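Local coordinates for proteasome chaperone 3 (Saccharomyces cerevisiae, PDB 2Z5C), which helps assemble the 20S proteasome, acting as a chaperone that facilitates formation of its alpha-ring, at residues 65-69 against 83-88. Residues are numbered along the deposited sequence; the frame is centred on the assembly and turned at random.
Sequences YQVVT and CVQIAE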
ATOM      1  N   TYR B  65     -11.126   2.919 -22.485  1.00 72.92           N
ATOM      2  CA  TYR B  65     -10.919   2.514 -21.087  1.00 72.82           C
ATOM      3  C   TYR B  65      -9.491   2.711 -20.605  1.00 72.35           C
ATOM      4  O   TYR B  65      -8.553   2.693 -21.385  1.00 72.86           O
ATOM      5  CB  TYR B  65     -11.304   1.059 -20.886  1.00 73.26           C
ATOM      6  CG  TYR B  65     -12.782   0.800 -20.933  1.00 74.25           C
ATOM      7  CD1 TYR B  65     -13.267  -0.464 -21.247  1.00 74.52           C
ATOM      8  CD2 TYR B  65     -13.699   1.818 -20.659  1.00 75.47           C
ATOM      9  CE1 TYR B  65     -14.618  -0.716 -21.284  1.00 75.63           C
ATOM     10  CE2 TYR B  65     -15.056   1.585 -20.694  1.00 75.89           C
ATOM     11  CZ  TYR B  65     -15.511   0.317 -21.004  1.00 76.02           C
ATOM     12  OH  TYR B  65     -16.864   0.083 -21.032  1.00 76.10           O
ATOM     13  N   GLN B  66      -9.312   2.871 -19.306  1.00 71.71           N
ATOM     14  CA  GLN B  66      -8.004   3.265 -18.794  1.00 70.72           C
ATOM     15  C   GLN B  66      -7.860   2.863 -17.315  1.00 68.82           C
ATOM     16  O   GLN B  66      -8.020   3.699 -16.441  1.00 68.93           O
ATOM     17  CB  GLN B  66      -7.827   4.779 -19.024  1.00 71.16           C
ATOM     18  CG  GLN B  66      -6.419   5.323 -18.864  1.00 73.75           C
ATOM     19  CD  GLN B  66      -6.171   5.860 -17.467  1.00 77.68           C
ATOM     20  OE1 GLN B  66      -5.148   5.545 -16.848  1.00 80.31           O
ATOM     21  NE2 GLN B  66      -7.111   6.671 -16.952  1.00 77.54           N
ATOM     22  N   VAL B  67      -7.577   1.581 -17.069  1.00 66.16           N
ATOM     23  CA  VAL B  67      -7.392   1.016 -15.730  1.00 63.72           C
ATOM     24  C   VAL B  67      -6.249   1.643 -14.919  1.00 62.50           C
ATOM     25  O   VAL B  67      -5.168   1.898 -15.433  1.00 62.87           O
ATOM     26  CB  VAL B  67      -7.106  -0.468 -15.820  1.00 63.42           C
ATOM     27  CG1 VAL B  67      -7.173  -1.084 -14.453  1.00 63.53           C
ATOM     28  CG2 VAL B  67      -8.093  -1.151 -16.764  1.00 63.61           C
ATOM     29  N   VAL B  68      -6.491   1.906 -13.644  1.00 60.64           N
ATOM     30  CA  VAL B  68      -5.450   2.435 -12.764  1.00 58.77           C
ATOM     31  C   VAL B  68      -5.427   1.593 -11.499  1.00 58.54           C
ATOM     32  O   VAL B  68      -6.479   1.248 -10.962  1.00 59.09           O
ATOM     33  CB  VAL B  68      -5.677   3.903 -12.439  1.00 58.15           C
ATOM     34  CG1 VAL B  68      -4.746   4.355 -11.347  1.00 57.07           C
ATOM     35  CG2 VAL B  68      -5.479   4.734 -13.681  1.00 56.82           C
ATOM     36  N   THR B  69      -4.240   1.225 -11.040  1.00 57.49           N
ATOM     37  CA  THR B  69      -4.147   0.334  -9.891  1.00 56.55           C
ATOM     38  C   THR B  69      -4.010   1.103  -8.592  1.00 55.86           C
ATOM     39  O   THR B  69      -3.073   1.882  -8.404  1.00 55.79           O
ATOM     40  CB  THR B  69      -3.018  -0.676 -10.063  1.00 56.68           C
ATOM     41  OG1 THR B  69      -3.342  -1.511 -11.184  1.00 57.81           O
ATOM     42  CG2 THR B  69      -2.814  -1.524  -8.792  1.00 54.55           C
ATOM     43  N   CYS B  83     -10.925  -6.386 -15.757  1.00 71.64           N
ATOM     44  CA  CYS B  83     -11.490  -5.079 -15.578  1.00 71.92           C
ATOM     45  C   CYS B  83     -12.249  -4.615 -16.798  1.00 72.22           C
ATOM     46  O   CYS B  83     -13.411  -4.236 -16.669  1.00 73.04           O
ATOM     47  CB  CYS B  83     -10.412  -4.078 -15.204  1.00 71.93           C
ATOM     48  SG  CYS B  83      -9.909  -4.337 -13.522  1.00 72.44           S
ATOM     49  N   VAL B  84     -11.621  -4.655 -17.973  1.00 72.08           N
ATOM     50  CA  VAL B  84     -12.228  -4.033 -19.154  1.00 72.04           C
ATOM     51  C   VAL B  84     -13.435  -4.843 -19.607  1.00 72.41           C
ATOM     52  O   VAL B  84     -14.425  -4.300 -20.101  1.00 72.20           O
ATOM     53  CB  VAL B  84     -11.199  -3.737 -20.262  1.00 71.75           C
ATOM     54  CG1 VAL B  84     -11.869  -3.426 -21.578  1.00 71.72           C
ATOM     55  CG2 VAL B  84     -10.327  -2.568 -19.849  1.00 71.18           C
ATOM     56  N   GLN B  85     -13.368  -6.139 -19.363  1.00 73.13           N
ATOM     57  CA  GLN B  85     -14.545  -6.979 -19.486  1.00 74.24           C
ATOM     58  C   GLN B  85     -15.702  -6.483 -18.633  1.00 75.07           C
ATOM     59  O   GLN B  85     -16.753  -6.128 -19.181  1.00 75.71           O
ATOM     60  CB  GLN B  85     -14.202  -8.433 -19.178  1.00 74.11           C
ATOM     61  CG  GLN B  85     -13.358  -9.010 -20.281  1.00 74.40           C
ATOM     62  CD  GLN B  85     -13.868  -8.556 -21.624  1.00 74.16           C
ATOM     63  OE1 GLN B  85     -14.852  -9.086 -22.114  1.00 75.98           O
ATOM     64  NE2 GLN B  85     -13.229  -7.550 -22.209  1.00 73.39           N
ATOM     65  N   ILE B  86     -15.496  -6.426 -17.313  1.00 75.73           N
ATOM     66  CA  ILE B  86     -16.513  -5.975 -16.366  1.00 76.02           C
ATOM     67  C   ILE B  86     -17.049  -4.606 -16.771  1.00 76.89           C
ATOM     68  O   ILE B  86     -18.259  -4.355 -16.703  1.00 76.81           O
ATOM     69  CB  ILE B  86     -15.979  -5.928 -14.928  1.00 75.89           C
ATOM     70  CG1 ILE B  86     -15.652  -7.341 -14.417  1.00 75.88           C
ATOM     71  CG2 ILE B  86     -17.012  -5.289 -14.010  1.00 76.18           C
ATOM     72  CD1 ILE B  86     -14.760  -7.390 -13.168  1.00 75.59           C
ATOM     73  N   ALA B  87     -16.150  -3.742 -17.233  1.00 77.90           N
ATOM     74  CA  ALA B  87     -16.517  -2.394 -17.657  1.00 79.29           C
ATOM     75  C   ALA B  87     -17.471  -2.373 -18.865  1.00 80.22           C
ATOM     76  O   ALA B  87     -18.315  -1.474 -18.976  1.00 80.36           O
ATOM     77  CB  ALA B  87     -15.265  -1.578 -17.944  1.00 79.44           C
ATOM     78  N   GLU B  88     -17.324  -3.357 -19.762  1.00 81.19           N
ATOM     79  CA  GLU B  88     -18.217  -3.514 -20.921  1.00 81.65           C
ATOM     80  C   GLU B  88     -19.556  -4.093 -20.514  1.00 81.43           C
ATOM     81  O   GLU B  88     -20.600  -3.579 -20.905  1.00 81.51           O
ATOM     82  CB  GLU B  88     -17.581  -4.366 -22.034  1.00 82.00           C
ATOM     83  CG  GLU B  88     -16.498  -3.644 -22.859  1.00 83.57           C
ATOM     84  CD  GLU B  88     -16.973  -2.317 -23.463  1.00 86.16           C
ATOM     85  OE1 GLU B  88     -16.225  -1.703 -24.259  1.00 86.74           O
ATOM     86  OE2 GLU B  88     -18.100  -1.877 -23.148  1.00 87.51           O
TER
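Tyr65, the residue just ahead of strand 66-69, lies against one flank of helix 79-91, its ring set on the Ala87 methyl with Val84 at its edge and Glu88 beyond; with Val67 it illustrates how a sheet edge can be tied to a helix packed on it by one large side chain and one small one. The floor under one face of the ring is Ala87 CB, 3.9 Å from the centroid of the Tyr65 ring and displaced toward its rim, a CH-pi contact. Val84, one turn back along the helix, meets the ring at its edge, with CG1 near the ring plane and 3.3 Å from Tyr65 CD1. Because CG of Tyr65 is anti to its carbonyl carbon (chi1 -72°), the ring slants over the helix and carries the hydroxyl past Ala87 to Glu88. There OH makes at most a weak hydrogen bond to Glu88 OE2 at 3.1 Å, since Ala87 O lies as near, the ring and carboxylate planes being turned 51° apart; the stronger partner of that carboxylate is Arg92, in a salt bridge. A leucine here, lacking ring and hydroxyl, would probably leave the Ala87 methyl without its flat cover and Glu88 without this polar neighbour. Two residues on, Val67 supplies a smaller bump: its CG2 methyl rests between Cys83 CB, 4.0 Å away, and Val84 CG2, 4.1 Å away, so that Val84 is shared by Tyr65 and Val67. Helix 79-91 spans more of the sheet than this edge: Cys83 and Ala87 also touch Val54 of the adjacent antiparallel strand 50-55, Ile86 reaches strand 110-115, and Ile86 and Gln85 pack against helix 134-144, while Tyr65 and Val67 join strand 66-69, at the edge of this chain's sheet, to the helix.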